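Local coordinates for cytokinesis protein 2 (Saccharomyces cerevisiae, PDB 4WPE) that mediates the cytoskeletal rearrangements required for cytokinesis in budding yeast, forming rings that coincide with the septins and later the medial actin ring, represented here by its F-BAR domain, at residues L146-L150 with Y190-L194. Residues are numbered along the deposited sequence; the frame is centred on the assembly and turned at random.
Sequences LQKKL and YKVQL
This is an antiparallel two-helix, coiled-coil-like contact in the extended arm of an F-BAR domain, where helix 76-162 runs alongside helix 170-259; the centre of the contact lies about 48 Å from the centre of the chain. Both segments are regular α-helix; their axes approach to 9.3 Å, and their N-to-C directions differ by 160° (signed crossing angle -160°). The register pairs Leu150 with Tyr190 (CA-CA 5.5 Å) and Leu146 with Leu194 (CA-CA 6.3 Å), one helical turn apart on each side, so these four residues fill the seam, which buries 432 Å² in all. Leu150 and Leu194 both take the tp rotamer and meet at CD2-CD2, 3.8 Å; Leu150 CD1 also lies 4.0 Å from Tyr190 CB. Leu146, its chi1 of -114° between the m and t wells, puts CD2 3.5 Å from Tyr190 CD1 and CD1 3.9 Å from Gln193 CB. Apolar van der Waals contacts dominate, with the polar ends of Gln147, Lys149 and Lys191 leading away. Tyr190, with chi1 m, leans its ring over Lys149: Lys149 CB makes a CH-pi contact over one face, 4.2 Å from the ring centroid and 17° off its normal, while Lys149 CD sits 3.7 Å from Tyr190 OH.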
ATOM      1  N   LEU A 146     -47.123 -24.128  48.521  1.00 45.83           N
ATOM      2  CA  LEU A 146     -48.281 -24.912  48.927  1.00 53.71           C
ATOM      3  C   LEU A 146     -47.936 -25.941  49.998  1.00 56.26           C
ATOM      4  O   LEU A 146     -48.789 -26.303  50.808  1.00 57.91           O
ATOM      5  CB  LEU A 146     -48.907 -25.602  47.718  1.00 50.83           C
ATOM      6  CG  LEU A 146     -50.306 -25.075  47.405  1.00 51.64           C
ATOM      7  CD1 LEU A 146     -50.843 -25.674  46.118  1.00 52.41           C
ATOM      8  CD2 LEU A 146     -51.238 -25.363  48.571  1.00 53.20           C
ATOM      9  N   GLN A 147     -46.691 -26.410  50.001  1.00 55.17           N
ATOM     10  CA  GLN A 147     -46.236 -27.330  51.040  1.00 55.14           C
ATOM     11  C   GLN A 147     -46.281 -26.640  52.398  1.00 60.83           C
ATOM     12  O   GLN A 147     -46.595 -27.264  53.413  1.00 65.03           O
ATOM     13  CB  GLN A 147     -44.826 -27.841  50.756  1.00 58.23           C
ATOM     14  CG  GLN A 147     -44.517 -29.174  51.416  1.00 75.72           C
ATOM     15  CD  GLN A 147     -43.128 -29.222  52.019  1.00 96.20           C
ATOM     16  OE1 GLN A 147     -42.281 -28.377  51.724  1.00104.52           O
ATOM     17  NE2 GLN A 147     -42.889 -30.209  52.878  1.00 99.82           N
ATOM     18  N   LYS A 148     -45.967 -25.348  52.413  1.00 57.84           N
ATOM     19  CA  LYS A 148     -46.114 -24.555  53.626  1.00 52.30           C
ATOM     20  C   LYS A 148     -47.585 -24.502  54.020  1.00 55.34           C
ATOM     21  O   LYS A 148     -47.937 -24.794  55.160  1.00 60.60           O
ATOM     22  CB  LYS A 148     -45.559 -23.142  53.431  1.00 42.81           C
ATOM     23  N   LYS A 149     -48.440 -24.147  53.062  1.00 57.56           N
ATOM     24  CA  LYS A 149     -49.879 -24.050  53.298  1.00 52.61           C
ATOM     25  C   LYS A 149     -50.467 -25.361  53.798  1.00 51.26           C
ATOM     26  O   LYS A 149     -51.329 -25.366  54.676  1.00 55.92           O
ATOM     27  CB  LYS A 149     -50.609 -23.621  52.024  1.00 55.31           C
ATOM     28  CG  LYS A 149     -50.464 -22.153  51.665  1.00 58.48           C
ATOM     29  CD  LYS A 149     -51.643 -21.694  50.820  1.00 63.54           C
ATOM     30  CE  LYS A 149     -51.590 -20.204  50.547  1.00 68.22           C
ATOM     31  NZ  LYS A 149     -50.987 -19.926  49.217  1.00 68.23           N
ATOM     32  N   LEU A 150     -50.000 -26.472  53.235  1.00 44.05           N
ATOM     33  CA  LEU A 150     -50.471 -27.791  53.648  1.00 47.53           C
ATOM     34  C   LEU A 150     -50.088 -28.098  55.096  1.00 52.57           C
ATOM     35  O   LEU A 150     -50.919 -28.554  55.879  1.00 58.88           O
ATOM     36  CB  LEU A 150     -49.917 -28.873  52.720  1.00 44.79           C
ATOM     37  CG  LEU A 150     -50.195 -30.321  53.131  1.00 43.30           C
ATOM     38  CD1 LEU A 150     -51.693 -30.596  53.213  1.00 43.21           C
ATOM     39  CD2 LEU A 150     -49.527 -31.287  52.167  1.00 33.97           C
ATOM     40  N   TYR A 190     -55.570 -28.971  49.828  1.00 54.11           N
ATOM     41  CA  TYR A 190     -54.180 -28.557  49.683  1.00 49.35           C
ATOM     42  C   TYR A 190     -53.298 -29.737  49.301  1.00 56.60           C
ATOM     43  O   TYR A 190     -52.389 -29.602  48.480  1.00 56.30           O
ATOM     44  CB  TYR A 190     -53.673 -27.921  50.971  1.00 48.03           C
ATOM     45  CG  TYR A 190     -54.074 -26.477  51.139  1.00 51.72           C
ATOM     46  CD1 TYR A 190     -54.418 -25.701  50.042  1.00 63.06           C
ATOM     47  CD2 TYR A 190     -54.102 -25.885  52.395  1.00 47.03           C
ATOM     48  CE1 TYR A 190     -54.777 -24.374  50.188  1.00 66.22           C
ATOM     49  CE2 TYR A 190     -54.462 -24.559  52.552  1.00 55.10           C
ATOM     50  CZ  TYR A 190     -54.798 -23.809  51.446  1.00 63.50           C
ATOM     51  OH  TYR A 190     -55.158 -22.489  51.598  1.00 69.01           O
ATOM     52  N   LYS A 191     -53.581 -30.893  49.892  1.00 50.46           N
ATOM     53  CA  LYS A 191     -52.830 -32.107  49.594  1.00 50.86           C
ATOM     54  C   LYS A 191     -52.985 -32.481  48.125  1.00 54.60           C
ATOM     55  O   LYS A 191     -52.018 -32.852  47.463  1.00 60.19           O
ATOM     56  CB  LYS A 191     -53.293 -33.257  50.490  1.00 52.05           C
ATOM     57  CG  LYS A 191     -52.294 -34.397  50.637  1.00 50.26           C
ATOM     58  CD  LYS A 191     -52.446 -35.439  49.545  1.00 55.29           C
ATOM     59  CE  LYS A 191     -51.516 -36.614  49.786  1.00 60.24           C
ATOM     60  NZ  LYS A 191     -50.123 -36.161  50.045  1.00 65.10           N
ATOM     61  N   VAL A 192     -54.208 -32.382  47.619  1.00 55.83           N
ATOM     62  CA  VAL A 192     -54.472 -32.697  46.223  1.00 57.54           C
ATOM     63  C   VAL A 192     -53.868 -31.632  45.309  1.00 54.21           C
ATOM     64  O   VAL A 192     -53.218 -31.957  44.316  1.00 49.88           O
ATOM     65  CB  VAL A 192     -55.980 -32.829  45.951  1.00 52.57           C
ATOM     66  CG1 VAL A 192     -56.250 -32.883  44.456  1.00 54.22           C
ATOM     67  CG2 VAL A 192     -56.526 -34.064  46.637  1.00 45.58           C
ATOM     68  N   GLN A 193     -54.065 -30.364  45.661  1.00 51.72           N
ATOM     69  CA  GLN A 193     -53.492 -29.258  44.898  1.00 49.78           C
ATOM     70  C   GLN A 193     -51.967 -29.345  44.842  1.00 58.09           C
ATOM     71  O   GLN A 193     -51.348 -28.854  43.901  1.00 61.26           O
ATOM     72  CB  GLN A 193     -53.915 -27.917  45.501  1.00 42.38           C
ATOM     73  CG  GLN A 193     -55.372 -27.561  45.277  1.00 51.27           C
ATOM     74  CD  GLN A 193     -55.752 -26.252  45.938  1.00 61.31           C
ATOM     75  OE1 GLN A 193     -54.890 -25.437  46.266  1.00 60.18           O
ATOM     76  NE2 GLN A 193     -57.048 -26.046  46.146  1.00 66.37           N
ATOM     77  N   LEU A 194     -51.369 -29.975  45.850  1.00 58.90           N
ATOM     78  CA  LEU A 194     -49.919 -30.132  45.903  1.00 49.85           C
ATOM     79  C   LEU A 194     -49.447 -31.305  45.055  1.00 52.69           C
ATOM     80  O   LEU A 194     -48.400 -31.236  44.414  1.00 63.81           O
ATOM     81  CB  LEU A 194     -49.449 -30.318  47.343  1.00 45.57           C
ATOM     82  CG  LEU A 194     -47.952 -30.583  47.509  1.00 52.33           C
ATOM     83  CD1 LEU A 194     -47.148 -29.345  47.148  1.00 58.40           C
ATOM     84  CD2 LEU A 194     -47.636 -31.042  48.921  1.00 51.48           C
TER